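Local atomic coordinates of CdnC (Chryseobacterium gregarium DSM 19109, PDB entry 7MGV), a protein that probably uses ATP to join side chains of a ribosomally made precursor peptide through omega-ester bonds, as an ATP-grasp ligase of graspetide biosynthesis. Residues E320-W323 with L324-T328; D146-E149 with E150-K153; E330-I333 with S334-I337. One frame throughout, in Å; residues are numbered along the deposited sequence.

In the fold
All three contacts are local, each round the start of a helix. Contacts 1 and 3 are neighbours: helix 322-325 leads into helix 332-341, the centres of the two contacts lie about 9 Å apart, and Asp325 of contact 1 bonds to residues of contact 3. Contact 2, heading helix 148-158, sits across the chain's centre, centre to centre about 25 Å from contact 1 and about 28 Å from contact 3. Contacts 2 and 3 are buried, contact 1 only partly. Their chemistry differs: aromatic rings dominate contact 1, contact 3 sets a guanidinium over lysine hydrocarbon, with isoleucines packed on strand 234-241 and serine hydroxyls hydrogen-bonded, and contact 2 is polar and covered by the second subunit.

Contact 1: residues E320-W323 with L324-T328; sequences EFFW and LDNLT
Trp323 and Leu324, neighbours in sequence, make the main apolar contact of this short helix. The leucine runs alongside the indole, its CG and CD2 over one ring face, and Leu324 CD2 stands 3.6 Å from the centroid of the Trp323 six-membered ring, 13° off the normal, a CH-pi contact. The indole is folded back by its first torsion, 54°, which sets CG between the backbone N and carbonyl carbon and lets Trp323 NE1 reach Glu320 O in a weak bond of 3.2 Å. Phe322 takes a different first torsion, with CG anti to the backbone N. Its ring meets the Asn326 amide, planes 53° apart: Asn326 ND2 lies over the ring centre, 3.9 Å above the plane of Phe322, while Asn326 OD1 approaches Phe322 CE2 at 3.6 Å. With an alanine here in place of Phe322 the ring is gone, and the Asn326 amide is likely to lose its cover on that side and turn more easily. Phe321 touches more lightly, its edge against Asp325 CB.

The backbone bonds begin at Phe321, the N-cap residue, whose O takes Asp325 N at 2.7 Å. Asn326 N bonds to Phe322 O at 2.9 Å. At the front, the Glu320 carboxylate folds back over the chain: Glu320 OE1 accepts from both Phe321 N and Phe322 N, the latter at 2.8 Å and almost straight. Its other oxygen pairs with Arg95. A type I beta turn runs from Asp325 to Thr328.

Asp325 sends its carboxylate to Ser334, Asn331 and the backbone N of Ile333, tying this turn to the start of helix 332-341. Phe321 packs between that helix and helix 35-46, whereas Trp323 and Leu324 lie on Arg237 of strand 234-241 and beside Trp273.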
loop_
_atom_site.group_PDB
_atom_site.type_symbol
_atom_site.label_atom_id
_atom_site.label_comp_id
_atom_site.label_asym_id
_atom_site.label_seq_id
_atom_site.Cartn_x
_atom_site.Cartn_y
_atom_site.Cartn_z
ATOM N N GLU A 320 15.949 -8.276 6.570
ATOM C CA GLU A 320 17.010 -9.132 6.065
ATOM C C GLU A 320 17.322 -10.241 7.063
ATOM O O GLU A 320 17.094 -10.108 8.268
ATOM C CB GLU A 320 18.270 -8.316 5.774
ATOM C CG GLU A 320 18.644 -8.251 4.296
ATOM C CD GLU A 320 19.004 -9.609 3.711
ATOM O OE1 GLU A 320 19.359 -10.524 4.485
ATOM O OE2 GLU A 320 18.934 -9.762 2.472
ATOM N N PHE A 321 17.854 -11.346 6.544
ATOM C CA PHE A 321 18.133 -12.522 7.353
ATOM C C PHE A 321 19.507 -13.128 7.111
ATOM O O PHE A 321 19.909 -14.010 7.878
ATOM C CB PHE A 321 17.074 -13.606 7.102
ATOM C CG PHE A 321 17.137 -14.204 5.724
ATOM C CD1 PHE A 321 17.833 -15.381 5.496
ATOM C CD2 PHE A 321 16.507 -13.587 4.657
ATOM C CE1 PHE A 321 17.898 -15.931 4.231
ATOM C CE2 PHE A 321 16.568 -14.133 3.389
ATOM C CZ PHE A 321 17.264 -15.307 3.178
ATOM N N PHE A 322 20.233 -12.692 6.078
ATOM C CA PHE A 322 21.481 -13.352 5.703
ATOM C C PHE A 322 22.520 -13.267 6.814
ATOM O O PHE A 322 23.233 -14.240 7.084
ATOM C CB PHE A 322 22.027 -12.734 4.418
ATOM C CG PHE A 322 22.943 -13.641 3.652
ATOM C CD1 PHE A 322 23.948 -13.118 2.857
ATOM C CD2 PHE A 322 22.799 -15.016 3.728
ATOM C CE1 PHE A 322 24.795 -13.952 2.151
ATOM C CE2 PHE A 322 23.640 -15.854 3.024
ATOM C CZ PHE A 322 24.639 -15.322 2.234
ATOM N N TRP A 323 22.621 -12.106 7.464
ATOM C CA TRP A 323 23.618 -11.919 8.515
ATOM C C TRP A 323 23.425 -12.912 9.654
ATOM O O TRP A 323 24.404 -13.407 10.227
ATOM C CB TRP A 323 23.567 -10.478 9.031
ATOM C CG TRP A 323 22.202 -10.015 9.485
ATOM C CD1 TRP A 323 21.032 -10.062 8.775
ATOM C CD2 TRP A 323 21.878 -9.415 10.745
ATOM N NE1 TRP A 323 20.004 -9.541 9.521
ATOM C CE2 TRP A 323 20.497 -9.134 10.734
ATOM C CE3 TRP A 323 22.622 -9.090 11.882
ATOM C CZ2 TRP A 323 19.845 -8.548 11.815
ATOM C CZ3 TRP A 323 21.974 -8.507 12.954
ATOM C CH2 TRP A 323 20.599 -8.242 12.915
ATOM N N LEU A 324 22.173 -13.220 9.994
ATOM C CA LEU A 324 21.887 -14.222 11.012
ATOM C C LEU A 324 21.784 -15.634 10.446
ATOM O O LEU A 324 22.040 -16.603 11.171
ATOM C CB LEU A 324 20.591 -13.879 11.746
ATOM C CG LEU A 324 20.427 -12.408 12.133
ATOM C CD1 LEU A 324 18.978 -12.102 12.496
ATOM C CD2 LEU A 324 21.367 -12.090 13.286
ATOM N N ASP A 325 21.413 -15.779 9.169
ATOM C CA ASP A 325 21.427 -17.097 8.545
ATOM C C ASP A 325 22.838 -17.664 8.478
ATOM O O ASP A 325 23.020 -18.884 8.538
ATOM C CB ASP A 325 20.814 -17.021 7.150
ATOM C CG ASP A 325 20.721 -18.376 6.484
ATOM O OD1 ASP A 325 20.201 -19.315 7.121
ATOM O OD2 ASP A 325 21.164 -18.498 5.323
ATOM N N ASN A 326 23.845 -16.798 8.349
ATOM C CA ASN A 326 25.231 -17.246 8.363
ATOM C C ASN A 326 25.684 -17.714 9.740
ATOM O O ASN A 326 26.760 -18.310 9.850
ATOM C CB ASN A 326 26.152 -16.128 7.868
ATOM C CG ASN A 326 26.140 -15.990 6.358
ATOM O OD1 ASN A 326 25.925 -16.964 5.637
ATOM N ND2 ASN A 326 26.374 -14.776 5.872
ATOM N N LEU A 327 24.900 -17.456 10.783
ATOM C CA LEU A 327 25.188 -17.953 12.120
ATOM C C LEU A 327 24.537 -19.301 12.394
ATOM O O LEU A 327 24.773 -19.885 13.457
ATOM C CB LEU A 327 24.739 -16.935 13.174
ATOM C CG LEU A 327 24.998 -15.460 12.857
ATOM C CD1 LEU A 327 24.578 -14.579 14.024
ATOM C CD2 LEU A 327 26.463 -15.224 12.506
ATOM N N THR A 328 23.722 -19.801 11.470
ATOM C CA THR A 328 23.212 -21.159 11.532
ATOM C C THR A 328 24.184 -22.109 10.836
ATOM O O THR A 328 25.159 -21.692 10.207
ATOM C CB THR A 328 21.829 -21.251 10.887
ATOM O OG1 THR A 328 21.896 -20.768 9.539
ATOM C CG2 THR A 328 20.821 -20.424 11.668
#

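Contact 2: residues D146-E149 with E150-K153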
loop_
_atom_site.group_PDB
_atom_site.type_symbol
_atom_site.label_atom_id
_atom_site.label_comp_id
_atom_site.label_asym_id
_atom_site.label_seq_id
_atom_site.Cartn_x
_atom_site.Cartn_y
_atom_site.Cartn_z
ATOM N N ASP A 146 3.318 -1.601 6.933
ATOM C CA ASP A 146 3.930 -0.305 7.207
ATOM C C ASP A 146 3.301 0.394 8.407
ATOM O O ASP A 146 3.894 1.338 8.939
ATOM C CB ASP A 146 3.832 0.600 5.976
ATOM C CG ASP A 146 4.806 0.205 4.878
ATOM O OD1 ASP A 146 5.886 -0.332 5.205
ATOM O OD2 ASP A 146 4.494 0.436 3.690
ATOM N N SER A 147 2.124 -0.051 8.846
ATOM C CA SER A 147 1.415 0.553 9.973
ATOM C C SER A 147 1.968 -0.040 11.265
ATOM O O SER A 147 1.550 -1.106 11.716
ATOM C CB SER A 147 -0.086 0.319 9.841
ATOM O OG SER A 147 -0.763 0.655 11.042
ATOM N N LYS A 148 2.932 0.659 11.869
ATOM C CA LYS A 148 3.480 0.198 13.142
ATOM C C LYS A 148 2.435 0.253 14.251
ATOM O O LYS A 148 2.478 -0.556 15.190
ATOM C CB LYS A 148 4.707 1.033 13.512
ATOM C CG LYS A 148 5.918 0.764 12.633
ATOM C CD LYS A 148 6.960 1.858 12.776
ATOM C CE LYS A 148 8.341 1.364 12.371
ATOM N NZ LYS A 148 8.324 0.660 11.058
ATOM N N GLU A 149 1.491 1.195 14.160
ATOM C CA GLU A 149 0.415 1.266 15.140
ATOM C C GLU A 149 -0.409 -0.015 15.143
ATOM O O GLU A 149 -0.750 -0.540 16.211
ATOM C CB GLU A 149 -0.472 2.478 14.855
ATOM C CG GLU A 149 -1.198 3.021 16.077
ATOM C CD GLU A 149 -1.959 4.300 15.787
ATOM O OE1 GLU A 149 -3.092 4.443 16.289
ATOM O OE2 GLU A 149 -1.425 5.163 15.059
ATOM N N GLU A 150 -0.730 -0.540 13.956
ATOM C CA GLU A 150 -1.468 -1.796 13.894
ATOM C C GLU A 150 -0.628 -2.954 14.415
ATOM O O GLU A 150 -1.160 -3.873 15.044
ATOM C CB GLU A 150 -1.942 -2.085 12.470
ATOM C CG GLU A 150 -2.973 -3.205 12.421
ATOM C CD GLU A 150 -3.170 -3.791 11.039
ATOM O OE1 GLU A 150 -2.246 -3.690 10.204
ATOM O OE2 GLU A 150 -4.248 -4.370 10.794
ATOM N N GLN A 151 0.684 -2.935 14.159
ATOM C CA GLN A 151 1.558 -3.954 14.732
ATOM C C GLN A 151 1.447 -3.971 16.250
ATOM O O GLN A 151 1.253 -5.029 16.860
ATOM C CB GLN A 151 3.010 -3.712 14.318
ATOM C CG GLN A 151 3.307 -3.923 12.851
ATOM C CD GLN A 151 4.739 -3.567 12.506
ATOM O OE1 GLN A 151 5.625 -3.611 13.361
ATOM N NE2 GLN A 151 4.974 -3.208 11.250
ATOM N N LEU A 152 1.561 -2.796 16.876
ATOM C CA LEU A 152 1.498 -2.732 18.332
ATOM C C LEU A 152 0.126 -3.150 18.850
ATOM O O LEU A 152 0.029 -3.898 19.830
ATOM C CB LEU A 152 1.858 -1.326 18.810
ATOM C CG LEU A 152 3.321 -0.934 18.583
ATOM C CD1 LEU A 152 3.584 0.505 19.004
ATOM C CD2 LEU A 152 4.248 -1.890 19.322
ATOM N N LYS A 153 -0.946 -2.693 18.196
ATOM C CA LYS A 153 -2.291 -3.049 18.644
ATOM C C LYS A 153 -2.534 -4.552 18.537
ATOM O O LYS A 153 -3.063 -5.177 19.466
ATOM C CB LYS A 153 -3.333 -2.270 17.838
ATOM C CG LYS A 153 -3.424 -0.801 18.221
ATOM C CD LYS A 153 -4.387 -0.037 17.328
ATOM C CE LYS A 153 -4.557 1.397 17.810
ATOM N NZ LYS A 153 -5.411 2.203 16.894
HETATM O O HOH W 1 0.409 -3.637 10.569
#
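Helix 148-158 starts here, and Ser147 is its N-cap: Glu150 N donates to Ser147 OG at 3.1 Å, with an N-H...O angle of 155°. The hydroxyl reaches that amide because OG stands opposite the backbone N across the CA-CB bond (chi1 168°), and it also bonds to Gly126 O of the second subunit. Gln151 N closes the first turn on Ser147 O at 3.2 Å. Water 1 joins the same carbonyl to a side chain, lying 3.0 Å from Ser147 O and 2.7 Å from Glu150 OE1. The carboxylate of Glu150 finds its stronger partner in Arg144.

The i to i+4 pattern continues at once, with Leu152 N on Lys148 O and Lys153 N on Glu149 O, and the helix carries an i to i+4 ion pair on the side that faces the second subunit. Glu149 and Lys153 run side by side, both extended beyond CG, and Lys153 NZ meets Glu149 OE1 at 3.3 Å in a salt bridge with a weak hydrogen bond. Both ends have firmer partners on the second subunit: Thr66 for the glutamate and Ser130 for the lysine. Gln151 CG lies 3.5 Å from Ser147 O, while the Gln151 amide is held by Leu145 O and Ile315 N. Leu152 faces Gln225 and Gln227 of strand 224-228.

Contact 3: residues E330-I333 with S334-I337; sequences ENRI and SKSI
The Arg332 guanidinium carries Lys335 over one face: Lys335 CB stands over its centre, 4.1 Å above the plane, and Arg332 NH1 lies 3.8 Å from Lys335 CG. The two chains run side by side, the arginine bending at chi2 and chi3 to come back over the lysine's aliphatic part. Arg332 NH2 makes a weak bond of 3.4 Å to Glu330 O, and NE donates to Glu329 O, so backbone carbonyls help fix the rotation of the flat group. The lysine's own bend, at chi2 and chi4, carries its amine to Asp339.

Asn331 occupies the N-cap position of helix 332-341 without a capping bond from its side chain. The first turn closes through Asn331 O, which takes Lys335 N at 3.1 Å, and Ser336 N and Ile337 N follow on Arg332 O and Ile333 O. Ile333 CG2 and Ile337 CD1 meet at 4.2 Å, on the side that packs against Val241 and Phe321. Ser336 OG bonds to Tyr246 and Asp244.

With 5.8 Å between Arg332 NH1 and Lys335 NZ, the two like charges stay apart, and it is hydrocarbon that touches the guanidinium; Asp339 probably offsets the lysine's charge.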
loop_
_atom_site.group_PDB
_atom_site.type_symbol
_atom_site.label_atom_id
_atom_site.label_comp_id
_atom_site.label_asym_id
_atom_site.label_seq_id
_atom_site.Cartn_x
_atom_site.Cartn_y
_atom_site.Cartn_z
ATOM N N GLU A 330 25.034 -24.262 7.916
ATOM C CA GLU A 330 24.720 -24.447 6.497
ATOM C C GLU A 330 23.403 -23.772 6.114
ATOM O O GLU A 330 22.593 -24.329 5.369
ATOM C CB GLU A 330 24.705 -25.931 6.122
ATOM C CG GLU A 330 26.024 -26.645 6.378
ATOM C CD GLU A 330 26.820 -26.879 5.108
ATOM O OE1 GLU A 330 27.473 -25.926 4.630
ATOM O OE2 GLU A 330 26.796 -28.014 4.590
ATOM N N ASN A 331 23.189 -22.561 6.636
ATOM C CA ASN A 331 22.127 -21.658 6.189
ATOM C C ASN A 331 20.744 -22.305 6.326
ATOM O O ASN A 331 20.049 -22.587 5.348
ATOM C CB ASN A 331 22.388 -21.201 4.749
ATOM C CG ASN A 331 23.828 -20.793 4.523
ATOM O OD1 ASN A 331 24.643 -21.586 4.050
ATOM N ND2 ASN A 331 24.153 -19.553 4.867
ATOM N N ARG A 332 20.365 -22.534 7.586
ATOM C CA ARG A 332 19.082 -23.171 7.864
ATOM C C ARG A 332 17.901 -22.282 7.484
ATOM O O ARG A 332 16.854 -22.796 7.078
ATOM C CB ARG A 332 18.999 -23.567 9.338
ATOM C CG ARG A 332 19.820 -24.798 9.696
ATOM C CD ARG A 332 19.407 -26.009 8.869
ATOM N NE ARG A 332 20.285 -26.216 7.719
ATOM C CZ ARG A 332 20.069 -27.115 6.764
ATOM N NH1 ARG A 332 19.000 -27.898 6.817
ATOM N NH2 ARG A 332 20.923 -27.232 5.757
ATOM N N ILE A 333 18.038 -20.960 7.608
ATOM C CA ILE A 333 16.940 -20.071 7.233
ATOM C C ILE A 333 16.745 -20.071 5.721
ATOM O O ILE A 333 15.610 -20.034 5.226
ATOM C CB ILE A 333 17.186 -18.650 7.773
ATOM C CG1 ILE A 333 17.426 -18.685 9.283
ATOM C CG2 ILE A 333 16.010 -17.742 7.445
ATOM C CD1 ILE A 333 17.719 -17.327 9.885
ATOM N N SER A 334 17.844 -20.112 4.963
ATOM C CA SER A 334 17.732 -20.213 3.512
ATOM C C SER A 334 17.067 -21.522 3.107
ATOM O O SER A 334 16.240 -21.550 2.188
ATOM C CB SER A 334 19.112 -20.086 2.869
ATOM O OG SER A 334 19.702 -18.835 3.172
ATOM N N LYS A 335 17.411 -22.616 3.790
ATOM C CA LYS A 335 16.754 -23.891 3.529
ATOM C C LYS A 335 15.271 -23.821 3.871
ATOM O O LYS A 335 14.432 -24.382 3.160
ATOM C CB LYS A 335 17.433 -25.003 4.328
ATOM C CG LYS A 335 16.778 -26.366 4.188
ATOM C CD LYS A 335 17.608 -27.289 3.310
ATOM C CE LYS A 335 16.846 -28.556 2.963
ATOM N NZ LYS A 335 15.647 -28.265 2.133
ATOM N N SER A 336 14.926 -23.137 4.963
ATOM C CA SER A 336 13.520 -22.964 5.310
ATOM C C SER A 336 12.775 -22.229 4.205
ATOM O O SER A 336 11.699 -22.663 3.771
ATOM C CB SER A 336 13.401 -22.221 6.644
ATOM O OG SER A 336 13.582 -23.107 7.729
ATOM N N ILE A 337 13.351 -21.120 3.730
ATOM C CA ILE A 337 12.704 -20.338 2.680
ATOM C C ILE A 337 12.569 -21.154 1.401
ATOM O O ILE A 337 11.536 -21.101 0.719
ATOM C CB ILE A 337 13.477 -19.029 2.439
ATOM C CG1 ILE A 337 13.417 -18.153 3.691
ATOM C CG2 ILE A 337 12.913 -18.273 1.241
ATOM C CD1 ILE A 337 14.330 -16.962 3.660
#